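Local coordinates for protein glycoside Hydrolase (Bacteroides uniformis, PDB 5T99) that probably hydrolyses galactosidic linkages in agarose-derived sugars, being a family 2 glycoside hydrolase that holds d-galacto-isofagomine in its pocket, at residues 611-620 with 700-708; 630-638 with 649-659. All blocks are in the same frame, centred on the assembly; numbering follows the deposited sequence.

Contact 1: residues 611-620 with 700-708; sequences PMVHILPHWN and KAEKTIRTA
N620 and A708 bind each other through a pair of hydrogen bonds. OD1 of N620 takes the backbone N-H of A708 at 3.0 Å, almost straight at 169°, and N620 ND2 returns a bond of 2.7 Å to A708 O. CG of N620 stands anti to its own carbonyl carbon (chi1 -70°), which swings the amide out to A708. Were N620 an alanine, both polar groups of the A708 backbone would probably lose these mates and the two loops would be less firmly joined. Just before, T707 OG1 lies 2.9 Å from W619 O and also receives the backbone N-H of G686. Strands 613-616 and 700-706 edge two different antiparallel sheets of a beta sandwich; they run the same way, 24° apart, with axes 6.5 Å from each other at the closest, and meet by side chains, not by backbone bonds. I705 points from its strand toward 611-620: its CG2 touches I615 CG2 at 3.9 Å, while CD1 reaches past to P617 O, a tight 3.1 Å, and on to W619 CB. Further along, V613 CG1 rests on A701 CB. K703 can be followed outward: CB sits at the fringe of I615 CG2, CG presses on V613 O at 3.4 Å, the bend at chi2 keeps CD and CE running past that same oxygen (CE to V613 O 3.8 Å), and NZ heads away from 611-620.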
loop_
_atom_site.group_PDB
_atom_site.type_symbol
_atom_site.label_atom_id
_atom_site.label_comp_id
_atom_site.label_asym_id
_atom_site.label_seq_id
_atom_site.Cartn_x
_atom_site.Cartn_y
_atom_site.Cartn_z
ATOM N N PRO A 611 21.743 -1.108 -15.870
ATOM C CA PRO A 611 22.264 0.210 -16.258
ATOM C C PRO A 611 21.177 1.186 -16.695
ATOM O O PRO A 611 20.273 0.822 -17.429
ATOM C CB PRO A 611 23.205 -0.118 -17.417
ATOM C CG PRO A 611 23.668 -1.506 -17.123
ATOM C CD PRO A 611 22.463 -2.197 -16.565
ATOM N N MET A 612 21.234 2.405 -16.189
ATOM C CA MET A 612 20.261 3.429 -16.567
ATOM C C MET A 612 20.902 4.813 -16.532
ATOM O O MET A 612 22.032 5.020 -16.040
ATOM C CB MET A 612 18.993 3.378 -15.682
ATOM C CG MET A 612 19.229 3.524 -14.171
ATOM S SD MET A 612 19.697 5.168 -13.531
ATOM C CE MET A 612 18.257 6.133 -13.973
ATOM N N VAL A 613 20.163 5.753 -17.087
ATOM C CA VAL A 613 20.573 7.129 -17.106
ATOM C C VAL A 613 19.291 7.926 -17.295
ATOM O O VAL A 613 18.357 7.476 -17.978
ATOM C CB VAL A 613 21.629 7.388 -18.211
ATOM C CG1 VAL A 613 21.023 7.250 -19.603
ATOM C CG2 VAL A 613 22.275 8.753 -18.038
ATOM N N HIS A 614 19.224 9.069 -16.632
ATOM C CA HIS A 614 18.061 9.944 -16.729
ATOM C C HIS A 614 18.542 11.382 -16.652
ATOM O O HIS A 614 19.489 11.686 -15.917
ATOM C CB HIS A 614 17.060 9.629 -15.615
ATOM C CG HIS A 614 15.950 10.623 -15.485
ATOM N ND1 HIS A 614 14.763 10.508 -16.174
ATOM C CD2 HIS A 614 15.833 11.731 -14.716
ATOM C CE1 HIS A 614 13.965 11.509 -15.846
ATOM N NE2 HIS A 614 14.591 12.265 -14.960
ATOM N N ILE A 615 17.875 12.247 -17.408
ATOM C CA ILE A 615 18.301 13.622 -17.591
ATOM C C ILE A 615 17.138 14.548 -17.229
ATOM O O ILE A 615 15.957 14.200 -17.416
ATOM C CB ILE A 615 18.841 13.865 -19.028
ATOM C CG1 ILE A 615 19.344 15.299 -19.183
ATOM C CG2 ILE A 615 17.784 13.566 -20.084
ATOM C CD1 ILE A 615 20.214 15.507 -20.404
ATOM N N LEU A 616 17.494 15.693 -16.655
ATOM C CA LEU A 616 16.547 16.755 -16.360
ATOM C C LEU A 616 17.282 18.107 -16.430
ATOM O O LEU A 616 18.498 18.144 -16.204
ATOM C CB LEU A 616 15.826 16.515 -15.011
ATOM C CG LEU A 616 16.426 16.296 -13.604
ATOM C CD1 LEU A 616 17.521 15.248 -13.560
ATOM C CD2 LEU A 616 16.880 17.589 -12.950
ATOM N N PRO A 617 16.594 19.205 -16.759
ATOM C CA PRO A 617 15.139 19.292 -16.966
ATOM C C PRO A 617 14.733 18.949 -18.396
ATOM O O PRO A 617 15.482 18.269 -19.084
ATOM C CB PRO A 617 14.846 20.763 -16.635
ATOM C CG PRO A 617 16.081 21.469 -17.025
ATOM C CD PRO A 617 17.208 20.540 -16.674
ATOM N N HIS A 618 13.538 19.372 -18.811
ATOM C CA HIS A 618 13.176 19.460 -20.237
ATOM C C HIS A 618 14.073 20.464 -20.991
ATOM O O HIS A 618 14.879 21.182 -20.380
ATOM C CB HIS A 618 11.675 19.815 -20.426
ATOM C CG HIS A 618 11.268 21.174 -19.902
ATOM N ND1 HIS A 618 10.233 21.336 -19.003
ATOM C CD2 HIS A 618 11.735 22.423 -20.156
ATOM C CE1 HIS A 618 10.081 22.620 -18.726
ATOM N NE2 HIS A 618 10.982 23.302 -19.410
ATOM N N TRP A 619 13.904 20.526 -22.311
ATOM C CA TRP A 619 14.675 21.443 -23.152
ATOM C C TRP A 619 13.803 22.432 -23.957
ATOM O O TRP A 619 14.115 22.734 -25.107
ATOM C CB TRP A 619 15.589 20.615 -24.058
ATOM C CG TRP A 619 16.873 21.279 -24.411
ATOM C CD1 TRP A 619 17.338 21.536 -25.666
ATOM C CD2 TRP A 619 17.871 21.766 -23.504
ATOM N NE1 TRP A 619 18.564 22.147 -25.604
ATOM C CE2 TRP A 619 18.922 22.301 -24.293
ATOM C CE3 TRP A 619 17.985 21.800 -22.106
ATOM C CZ2 TRP A 619 20.077 22.866 -23.729
ATOM C CZ3 TRP A 619 19.129 22.361 -21.540
ATOM C CH2 TRP A 619 20.161 22.892 -22.355
ATOM N N ASN A 620 12.692 22.882 -23.366
ATOM C CA ASN A 620 11.984 24.105 -23.784
ATOM C C ASN A 620 12.272 25.303 -22.862
ATOM O O ASN A 620 11.552 25.544 -21.895
ATOM C CB ASN A 620 10.471 23.870 -23.841
ATOM C CG ASN A 620 10.064 22.968 -24.982
ATOM O OD1 ASN A 620 10.451 21.801 -25.036
ATOM N ND2 ASN A 620 9.263 23.496 -25.896
ATOM N N LYS A 700 26.635 2.049 -22.018
ATOM C CA LYS A 700 25.704 1.198 -21.260
ATOM C C LYS A 700 24.244 1.680 -21.255
ATOM O O LYS A 700 23.336 0.872 -21.054
ATOM C CB LYS A 700 26.207 1.057 -19.820
ATOM C CG LYS A 700 27.575 0.391 -19.694
ATOM C CD LYS A 700 27.522 -1.057 -19.221
ATOM C CE LYS A 700 26.975 -2.007 -20.267
ATOM N NZ LYS A 700 26.732 -3.361 -19.684
ATOM N N ALA A 701 24.024 2.982 -21.444
ATOM C CA ALA A 701 22.687 3.543 -21.623
ATOM C C ALA A 701 22.772 4.942 -22.210
ATOM O O ALA A 701 23.806 5.618 -22.105
ATOM C CB ALA A 701 21.956 3.600 -20.295
ATOM N N GLU A 702 21.676 5.383 -22.814
ATOM C CA GLU A 702 21.582 6.764 -23.292
ATOM C C GLU A 702 20.139 7.271 -23.400
ATOM O O GLU A 702 19.208 6.498 -23.598
ATOM C CB GLU A 702 22.392 6.970 -24.602
ATOM C CG GLU A 702 21.731 6.677 -25.943
ATOM C CD GLU A 702 22.595 7.156 -27.117
ATOM O OE1 GLU A 702 23.807 6.846 -27.155
ATOM O OE2 GLU A 702 22.070 7.863 -27.999
ATOM N N LYS A 703 19.974 8.577 -23.216
ATOM C CA LYS A 703 18.683 9.232 -23.378
ATOM C C LYS A 703 18.882 10.530 -24.136
ATOM O O LYS A 703 19.934 11.166 -24.040
ATOM C CB LYS A 703 18.023 9.534 -22.028
ATOM C CG LYS A 703 17.679 8.323 -21.176
ATOM C CD LYS A 703 16.509 7.523 -21.731
ATOM C CE LYS A 703 16.247 6.307 -20.854
ATOM N NZ LYS A 703 15.115 5.494 -21.363
ATOM N N THR A 704 17.852 10.907 -24.885
ATOM C CA THR A 704 17.835 12.130 -25.665
ATOM C C THR A 704 16.549 12.866 -25.325
ATOM O O THR A 704 15.479 12.251 -25.300
ATOM C CB THR A 704 17.888 11.796 -27.177
ATOM O OG1 THR A 704 19.205 11.353 -27.518
ATOM C CG2 THR A 704 17.543 13.009 -28.045
ATOM N N ILE A 705 16.657 14.168 -25.066
ATOM C CA ILE A 705 15.475 15.048 -24.988
ATOM C C ILE A 705 15.536 16.135 -26.065
ATOM O O ILE A 705 16.618 16.594 -26.440
ATOM C CB ILE A 705 15.275 15.693 -23.587
ATOM C CG1 ILE A 705 16.510 16.482 -23.136
ATOM C CG2 ILE A 705 14.916 14.627 -22.556
ATOM C CD1 ILE A 705 16.271 17.321 -21.903
ATOM N N ARG A 706 14.364 16.544 -26.540
ATOM C CA ARG A 706 14.250 17.500 -27.632
ATOM C C ARG A 706 13.399 18.696 -27.228
ATOM O O ARG A 706 12.403 18.538 -26.521
ATOM C CB ARG A 706 13.648 16.811 -28.862
ATOM C CG ARG A 706 14.584 15.779 -29.467
ATOM C CD ARG A 706 14.013 15.144 -30.717
ATOM N NE ARG A 706 14.927 14.161 -31.299
ATOM C CZ ARG A 706 15.109 12.909 -30.859
ATOM N NH1 ARG A 706 14.451 12.435 -29.797
ATOM N NH2 ARG A 706 15.974 12.113 -31.488
ATOM N N THR A 707 13.812 19.888 -27.669
ATOM C CA THR A 707 12.957 21.072 -27.651
ATOM C C THR A 707 11.720 20.724 -28.463
ATOM O O THR A 707 11.839 20.408 -29.635
ATOM C CB THR A 707 13.638 22.286 -28.324
ATOM O OG1 THR A 707 14.980 22.447 -27.841
ATOM C CG2 THR A 707 12.848 23.561 -28.069
ATOM N N ALA A 708 10.548 20.729 -27.835
ATOM C CA ALA A 708 9.297 20.395 -28.522
ATOM C C ALA A 708 8.617 21.652 -29.041
ATOM O O ALA A 708 8.764 22.716 -28.465
ATOM C CB ALA A 708 8.361 19.644 -27.590
#

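Contact 2: residues 630-638 with 649-659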
loop_
_atom_site.group_PDB
_atom_site.type_symbol
_atom_site.label_atom_id
_atom_site.label_comp_id
_atom_site.label_asym_id
_atom_site.label_seq_id
_atom_site.Cartn_x
_atom_site.Cartn_y
_atom_site.Cartn_z
ATOM N N TYR A 630 21.050 18.140 -14.754
ATOM C CA TYR A 630 21.376 17.070 -13.818
ATOM C C TYR A 630 21.168 15.725 -14.511
ATOM O O TYR A 630 20.224 15.552 -15.296
ATOM C CB TYR A 630 20.485 17.191 -12.582
ATOM C CG TYR A 630 20.849 18.298 -11.588
ATOM C CD1 TYR A 630 20.107 18.460 -10.417
ATOM C CD2 TYR A 630 21.941 19.161 -11.787
ATOM C CE1 TYR A 630 20.415 19.453 -9.491
ATOM C CE2 TYR A 630 22.263 20.138 -10.859
ATOM C CZ TYR A 630 21.495 20.284 -9.716
ATOM O OH TYR A 630 21.805 21.261 -8.808
ATOM N N VAL A 631 22.083 14.794 -14.261
ATOM C CA VAL A 631 21.955 13.431 -14.763
ATOM C C VAL A 631 22.085 12.471 -13.593
ATOM O O VAL A 631 23.017 12.590 -12.789
ATOM C CB VAL A 631 23.007 13.104 -15.847
ATOM C CG1 VAL A 631 23.061 11.602 -16.146
ATOM C CG2 VAL A 631 22.708 13.887 -17.121
ATOM N N TYR A 632 21.136 11.533 -13.515
ATOM C CA TYR A 632 21.165 10.449 -12.529
ATOM C C TYR A 632 21.454 9.129 -13.248
ATOM O O TYR A 632 20.746 8.759 -14.179
ATOM C CB TYR A 632 19.835 10.378 -11.760
ATOM C CG TYR A 632 19.356 11.696 -11.150
ATOM C CD1 TYR A 632 20.256 12.634 -10.635
ATOM C CD2 TYR A 632 17.992 11.990 -11.065
ATOM C CE1 TYR A 632 19.814 13.824 -10.084
ATOM C CE2 TYR A 632 17.542 13.182 -10.507
ATOM C CZ TYR A 632 18.459 14.092 -10.020
ATOM O OH TYR A 632 18.026 15.270 -9.468
ATOM N N THR A 633 22.506 8.442 -12.832
ATOM C CA THR A 633 22.898 7.181 -13.438
ATOM C C THR A 633 23.529 6.286 -12.380
ATOM O O THR A 633 24.061 6.780 -11.388
ATOM C CB THR A 633 23.912 7.385 -14.591
ATOM O OG1 THR A 633 24.211 6.127 -15.222
ATOM C CG2 THR A 633 25.218 7.974 -14.085
ATOM N N ASN A 634 23.467 4.976 -12.617
ATOM C CA ASN A 634 24.212 3.991 -11.824
ATOM C C ASN A 634 25.519 3.573 -12.503
ATOM O O ASN A 634 26.229 2.710 -11.996
ATOM C CB ASN A 634 23.352 2.765 -11.477
ATOM C CG ASN A 634 22.646 2.160 -12.683
ATOM O OD1 ASN A 634 22.819 2.614 -13.822
ATOM N ND2 ASN A 634 21.832 1.133 -12.434
ATOM N N CYS A 635 25.852 4.199 -13.629
ATOM C CA CYS A 635 27.102 3.917 -14.349
ATOM C C CYS A 635 28.289 4.742 -13.835
ATOM O O CYS A 635 28.127 5.754 -13.166
ATOM C CB CYS A 635 26.915 4.161 -15.849
ATOM S SG CYS A 635 25.585 3.196 -16.591
ATOM N N TYR A 636 29.484 4.284 -14.165
ATOM C CA TYR A 636 30.713 4.920 -13.721
ATOM C C TYR A 636 30.798 6.421 -14.087
ATOM O O TYR A 636 31.251 7.229 -13.264
ATOM C CB TYR A 636 31.900 4.145 -14.282
ATOM C CG TYR A 636 33.224 4.823 -14.111
ATOM C CD1 TYR A 636 33.912 4.753 -12.900
ATOM C CD2 TYR A 636 33.804 5.533 -15.165
ATOM C CE1 TYR A 636 35.137 5.382 -12.737
ATOM C CE2 TYR A 636 35.030 6.154 -15.015
ATOM C CZ TYR A 636 35.693 6.084 -13.800
ATOM O OH TYR A 636 36.914 6.714 -13.649
ATOM N N GLU A 637 30.355 6.783 -15.295
ATOM C CA GLU A 637 30.394 8.184 -15.777
ATOM C C GLU A 637 29.319 8.481 -16.826
ATOM O O GLU A 637 28.683 7.572 -17.346
ATOM C CB GLU A 637 31.769 8.514 -16.376
ATOM C CG GLU A 637 32.030 7.878 -17.741
ATOM C CD GLU A 637 33.473 8.008 -18.199
ATOM O OE1 GLU A 637 33.923 7.155 -19.003
ATOM O OE2 GLU A 637 34.157 8.961 -17.762
ATOM N N ALA A 638 29.150 9.754 -17.152
ATOM C CA ALA A 638 28.269 10.153 -18.237
ATOM C C ALA A 638 28.795 11.380 -18.973
ATOM O O ALA A 638 29.523 12.193 -18.401
ATOM C CB ALA A 638 26.870 10.415 -17.718
ATOM N N LYS A 649 32.730 14.975 -20.030
ATOM C CA LYS A 649 32.477 13.807 -19.197
ATOM C C LYS A 649 32.298 14.270 -17.757
ATOM O O LYS A 649 32.857 15.291 -17.356
ATOM C CB LYS A 649 33.665 12.831 -19.262
ATOM C CG LYS A 649 33.672 11.887 -20.466
ATOM C CD LYS A 649 35.059 11.347 -20.842
ATOM C CE LYS A 649 35.991 11.115 -19.648
ATOM N NZ LYS A 649 37.200 10.328 -20.020
ATOM N N ARG A 650 31.515 13.516 -16.990
ATOM C CA ARG A 650 31.487 13.654 -15.535
ATOM C C ARG A 650 31.415 12.288 -14.846
ATOM O O ARG A 650 30.496 11.499 -15.088
ATOM C CB ARG A 650 30.353 14.581 -15.102
ATOM C CG ARG A 650 30.822 16.017 -14.878
ATOM C CD ARG A 650 29.864 17.001 -15.484
ATOM N NE ARG A 650 30.371 18.379 -15.547
ATOM C CZ ARG A 650 31.246 18.837 -16.446
ATOM N NH1 ARG A 650 31.592 20.113 -16.425
ATOM N NH2 ARG A 650 31.792 18.037 -17.359
ATOM N N VAL A 651 32.414 12.020 -14.005
ATOM C CA VAL A 651 32.559 10.729 -13.338
ATOM C C VAL A 651 31.811 10.781 -12.004
ATOM O O VAL A 651 32.003 11.714 -11.220
ATOM C CB VAL A 651 34.048 10.394 -13.124
ATOM C CG1 VAL A 651 34.218 9.054 -12.405
ATOM C CG2 VAL A 651 34.786 10.398 -14.459
ATOM N N LYS A 652 30.955 9.791 -11.757
ATOM C CA LYS A 652 30.205 9.728 -10.498
ATOM C C LYS A 652 31.153 9.424 -9.340
ATOM O O LYS A 652 32.004 8.546 -9.457
ATOM C CB LYS A 652 29.107 8.674 -10.564
ATOM C CG LYS A 652 28.051 8.860 -9.499
ATOM C CD LYS A 652 26.883 7.928 -9.725
ATOM C CE LYS A 652 25.866 8.035 -8.612
ATOM N NZ LYS A 652 24.858 6.960 -8.765
ATOM N N GLY A 653 31.014 10.170 -8.242
ATOM C CA GLY A 653 31.933 10.058 -7.093
ATOM C C GLY A 653 33.162 10.947 -7.170
ATOM O O GLY A 653 34.005 10.903 -6.286
ATOM N N ARG A 654 33.250 11.760 -8.217
ATOM C CA ARG A 654 34.436 12.570 -8.498
ATOM C C ARG A 654 34.019 13.993 -8.866
ATOM O O ARG A 654 34.439 14.950 -8.225
ATOM C CB ARG A 654 35.232 11.909 -9.614
ATOM C CG ARG A 654 36.602 12.504 -9.894
ATOM C CD ARG A 654 37.420 11.529 -10.739
ATOM N NE ARG A 654 38.344 12.177 -11.673
ATOM C CZ ARG A 654 37.999 12.839 -12.788
ATOM N NH1 ARG A 654 36.722 13.006 -13.141
ATOM N NH2 ARG A 654 38.951 13.366 -13.554
ATOM N N ASP A 655 33.175 14.121 -9.880
ATOM C CA ASP A 655 32.576 15.393 -10.251
ATOM C C ASP A 655 31.247 15.566 -9.504
ATOM O O ASP A 655 30.182 15.116 -9.943
ATOM C CB ASP A 655 32.419 15.463 -11.767
ATOM C CG ASP A 655 33.753 15.302 -12.489
ATOM O OD1 ASP A 655 34.657 16.124 -12.236
ATOM O OD2 ASP A 655 33.912 14.348 -13.278
ATOM N N LEU A 656 31.348 16.236 -8.359
ATOM C CA LEU A 656 30.271 16.336 -7.387
ATOM C C LEU A 656 29.362 17.475 -7.778
ATOM O O LEU A 656 29.798 18.397 -8.463
ATOM C CB LEU A 656 30.851 16.563 -5.988
ATOM C CG LEU A 656 31.933 15.555 -5.563
ATOM C CD1 LEU A 656 32.547 15.933 -4.219
ATOM C CD2 LEU A 656 31.375 14.133 -5.546
ATOM N N THR A 657 28.097 17.394 -7.372
ATOM C CA THR A 657 27.110 18.440 -7.635
ATOM C C THR A 657 26.748 19.113 -6.316
ATOM O O THR A 657 26.302 18.446 -5.377
ATOM C CB THR A 657 25.830 17.869 -8.273
ATOM O OG1 THR A 657 26.163 17.159 -9.475
ATOM C CG2 THR A 657 24.823 18.982 -8.588
ATOM N N GLU A 658 26.943 20.427 -6.251
ATOM C CA GLU A 658 26.600 21.212 -5.068
ATOM C C GLU A 658 25.089 21.428 -5.019
ATOM O O GLU A 658 24.496 21.871 -6.001
ATOM C CB GLU A 658 27.325 22.563 -5.101
ATOM C CG GLU A 658 27.057 23.467 -3.904
ATOM C CD GLU A 658 28.067 24.600 -3.783
ATOM O OE1 GLU A 658 28.197 25.405 -4.734
ATOM O OE2 GLU A 658 28.730 24.683 -2.730
ATOM N N ILE A 659 24.475 21.120 -3.880
ATOM C CA ILE A 659 23.038 21.339 -3.693
ATOM C C ILE A 659 22.760 22.116 -2.398
ATOM O O ILE A 659 23.460 21.930 -1.396
ATOM C CB ILE A 659 22.245 20.012 -3.740
ATOM C CG1 ILE A 659 22.775 18.987 -2.728
ATOM C CG2 ILE A 659 22.300 19.415 -5.140
ATOM C CD1 ILE A 659 21.853 17.794 -2.543
HETATM O O HOH W 1 22.709 9.235 -9.830
HETATM O O HOH W 2 32.525 6.453 -10.817
#
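K652 sends CG anti to its backbone N (chi1 -162°) and stays extended to the tip, and that straight reach puts NZ on T633 O at 2.7 Å, in the carbonyl plane. Y636 likewise has its ring anti to the backbone N (chi1 170°), which swings it back toward the neighbouring strand although its CB starts out the other way. There V651 CG1 sits over one face, 3.9 Å from the centroid of the Y636 ring and 24° off the normal: a CH-pi contact displaced toward the rim. A water accepts from T633 N and, weakly, from the K652 ammonium.

Backbone bonds zip the hairpin together. A638 and R650 form a hydrogen-bonded antiparallel pair, with A638 N to R650 O at 3.0 Å and R650 N to A638 O at 2.8 Å; next comes the non-hydrogen-bonded pair E637 and V651, and K652 N then donates to Y636 O. On the E637-V651 side of the sheet, E637 OE2 lies beside K649 CE, with K649 NZ 4.0 Å from it, too far for a salt bridge. Past V651 the chain turns sharply: V651 O takes both R654 N and D655 N, while D655 OD2 accepts V651 N on its anti lone pair and also binds R654. Beyond that turn, T657 CG2 packs against Y630 CE2 at 3.6 Å.

Strand 637-642 lies between 645-651, an outer strand of its four-stranded sheet, and 687-693, where Y636 and E637 both face Y693 in a classic beta bulge. R650 makes a cation-pi contact with W679 of strand 677-682, which flanks strand 626-633 in the facing three-stranded sheet.

Both contacts belong to one small beta sandwich, and their centres are 14 Å apart. Contact 1 brings together an outer strand of each sheet, 613-616 and 699-706; contact 2 lies where the chain passes from the three-stranded sheet into the four-stranded one, and includes the latter's other outer strand, 645-651. The two touch directly. M612 O is 2.6 Å from T633 OG1 and M612 N is 2.9 Å from N634 OD1, both probable hydrogen bonds, while V613 CG2 packs on V631 CG1 at 3.5 Å. None of the residues around d-galacto-isofagomine, such as E417 and E494, belongs to either contact, so both are structural packing outside the sugar pocket.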